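Local structure of leucine-rich-repeat protein (4WNR) at residues H107-L111 against W132-I136. The protein binds GDP and magnesium through its Roc G-domain, which a COR-A segment follows, and is probably a GTP-binding serine/threonine protein kinase. Sequence-based numbering, arbitrary orientation.
Sequences HQFFL and WLKHI
His135 reaches from helix 129-140 into an arc formed by His107, Gln108 and Leu111, its imidazole meeting all three. The ring points across to the loop because chi1 (-162°) places CG opposite the backbone N, spanning a gap where the CA atoms of Gln108 and His135 lie 9.3 Å apart. Its CE1 corner comes 3.5 Å from His107 NE2, the two imidazoles approaching from opposite directions with their planes at 39°. At the edge of the His135 ring, close to its plane, Leu111 CD1 packs 3.6 Å from His135 CE1; a branched aliphatic tip suits this place, since it can also rest on Val47 and Tyr117 of the central sheet. Further round the rim, the CG methylene of Gln108 lies in the ring plane, 3.9 Å from His135 NE2; a flat histidine can serve all these neighbours at once. Leu111 CD1 and the NE2 side of His107 would probably lose their shared neighbour if an alanine replaced His135, and a gap would open between helix and loop. Trp132, one helical turn earlier, has an indole wide enough to touch the P-loop and still bring the edge of its six-membered ring, at CZ3, 3.8 Å from His107 NE2, with the planes inclined at 47°. Imidazole suits His107, whose ND1 hydrogen-bonds the carbonyl oxygen of Glu101 while NE2 turns toward the other two rings. The resulting aromatic cluster joins the loop after helix 99-104 to helix 129-140, beside the nucleotide-binding P-loop of a Ras-like Roc G-domain.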
loop_
_atom_site.group_PDB
_atom_site.type_symbol
_atom_site.label_atom_id
_atom_site.label_comp_id
_atom_site.label_asym_id
_atom_site.label_seq_id
_atom_site.Cartn_x
_atom_site.Cartn_y
_atom_site.Cartn_z
ATOM N N HIS A 107 5.166 2.220 -5.312
ATOM C CA HIS A 107 3.843 2.112 -4.693
ATOM C C HIS A 107 3.118 0.828 -5.111
ATOM O O HIS A 107 2.254 0.337 -4.388
ATOM C CB HIS A 107 2.981 3.330 -5.038
ATOM C CG HIS A 107 2.534 3.373 -6.466
ATOM N ND1 HIS A 107 3.330 3.857 -7.481
ATOM C CD2 HIS A 107 1.372 2.993 -7.048
ATOM C CE1 HIS A 107 2.678 3.773 -8.627
ATOM N NE2 HIS A 107 1.488 3.251 -8.392
ATOM N N GLN A 108 3.480 0.299 -6.280
ATOM C CA GLN A 108 2.924 -0.957 -6.796
ATOM C C GLN A 108 3.072 -2.140 -5.833
ATOM O O GLN A 108 2.259 -3.066 -5.857
ATOM C CB GLN A 108 3.582 -1.317 -8.130
ATOM C CG GLN A 108 3.169 -0.436 -9.297
ATOM C CD GLN A 108 3.921 -0.781 -10.570
ATOM O OE1 GLN A 108 5.149 -0.709 -10.612
ATOM N NE2 GLN A 108 3.188 -1.161 -11.616
ATOM N N PHE A 109 4.102 -2.108 -4.987
ATOM C CA PHE A 109 4.354 -3.200 -4.037
ATOM C C PHE A 109 3.241 -3.303 -2.990
ATOM O O PHE A 109 2.984 -4.380 -2.451
ATOM C CB PHE A 109 5.700 -3.032 -3.304
ATOM C CG PHE A 109 6.868 -2.679 -4.193
ATOM C CD1 PHE A 109 6.910 -3.064 -5.529
ATOM C CD2 PHE A 109 7.950 -1.983 -3.670
ATOM C CE1 PHE A 109 7.993 -2.732 -6.329
ATOM C CE2 PHE A 109 9.037 -1.655 -4.461
ATOM C CZ PHE A 109 9.060 -2.031 -5.792
ATOM N N PHE A 110 2.591 -2.175 -2.708
ATOM C CA PHE A 110 1.634 -2.073 -1.607
ATOM C C PHE A 110 0.173 -1.978 -2.054
ATOM O O PHE A 110 -0.723 -1.877 -1.217
ATOM C CB PHE A 110 2.002 -0.874 -0.735
ATOM C CG PHE A 110 3.478 -0.757 -0.473
ATOM C CD1 PHE A 110 4.101 -1.584 0.454
ATOM C CD2 PHE A 110 4.251 0.166 -1.166
ATOM C CE1 PHE A 110 5.460 -1.483 0.693
ATOM C CE2 PHE A 110 5.612 0.272 -0.931
ATOM C CZ PHE A 110 6.218 -0.554 -0.000
ATOM N N LEU A 111 -0.067 -2.005 -3.364
ATOM C CA LEU A 111 -1.428 -2.059 -3.895
ATOM C C LEU A 111 -1.955 -3.480 -3.754
ATOM O O LEU A 111 -1.292 -4.431 -4.167
ATOM C CB LEU A 111 -1.466 -1.634 -5.365
ATOM C CG LEU A 111 -0.841 -0.285 -5.731
ATOM C CD1 LEU A 111 -1.117 0.029 -7.193
ATOM C CD2 LEU A 111 -1.347 0.840 -4.839
ATOM N N TRP A 132 -4.986 5.643 -14.505
ATOM C CA TRP A 132 -5.025 5.207 -13.105
ATOM C C TRP A 132 -6.129 4.184 -12.823
ATOM O O TRP A 132 -5.968 3.321 -11.961
ATOM C CB TRP A 132 -5.182 6.406 -12.162
ATOM C CG TRP A 132 -3.890 7.105 -11.863
ATOM C CD1 TRP A 132 -3.487 8.317 -12.334
ATOM C CD2 TRP A 132 -2.831 6.625 -11.027
ATOM N NE1 TRP A 132 -2.242 8.628 -11.842
ATOM C CE2 TRP A 132 -1.815 7.605 -11.038
ATOM C CE3 TRP A 132 -2.641 5.463 -10.268
ATOM C CZ2 TRP A 132 -0.626 7.460 -10.319
ATOM C CZ3 TRP A 132 -1.457 5.319 -9.553
ATOM C CH2 TRP A 132 -0.465 6.315 -9.586
ATOM N N LEU A 133 -7.243 4.283 -13.541
ATOM C CA LEU A 133 -8.361 3.357 -13.356
ATOM C C LEU A 133 -8.020 1.946 -13.841
ATOM O O LEU A 133 -8.392 0.964 -13.198
ATOM C CB LEU A 133 -9.619 3.881 -14.052
ATOM C CG LEU A 133 -10.255 5.111 -13.396
ATOM C CD1 LEU A 133 -11.270 5.752 -14.330
ATOM C CD2 LEU A 133 -10.899 4.756 -12.062
ATOM N N LYS A 134 -7.319 1.849 -14.969
ATOM C CA LYS A 134 -6.805 0.563 -15.453
ATOM C C LYS A 134 -5.759 0.001 -14.495
ATOM O O LYS A 134 -5.672 -1.210 -14.298
ATOM C CB LYS A 134 -6.182 0.711 -16.842
ATOM C CG LYS A 134 -7.182 0.986 -17.950
ATOM C CD LYS A 134 -6.490 1.129 -19.296
ATOM C CE LYS A 134 -7.474 1.523 -20.383
ATOM N NZ LYS A 134 -6.826 1.631 -21.721
ATOM N N HIS A 135 -4.971 0.898 -13.908
ATOM C CA HIS A 135 -3.918 0.520 -12.968
ATOM C C HIS A 135 -4.513 -0.061 -11.684
ATOM O O HIS A 135 -4.070 -1.105 -11.206
ATOM C CB HIS A 135 -3.040 1.735 -12.648
ATOM C CG HIS A 135 -1.709 1.386 -12.061
ATOM N ND1 HIS A 135 -1.469 1.386 -10.705
ATOM C CD2 HIS A 135 -0.543 1.030 -12.649
ATOM C CE1 HIS A 135 -0.215 1.040 -10.481
ATOM N NE2 HIS A 135 0.369 0.820 -11.645
ATOM N N ILE A 136 -5.521 0.617 -11.140
ATOM C CA ILE A 136 -6.212 0.166 -9.926
ATOM C C ILE A 136 -6.983 -1.133 -10.175
ATOM O O ILE A 136 -7.086 -1.977 -9.288
ATOM C CB ILE A 136 -7.168 1.256 -9.383
ATOM C CG1 ILE A 136 -6.369 2.468 -8.894
ATOM C CG2 ILE A 136 -8.019 0.723 -8.235
ATOM C CD1 ILE A 136 -7.185 3.739 -8.790
#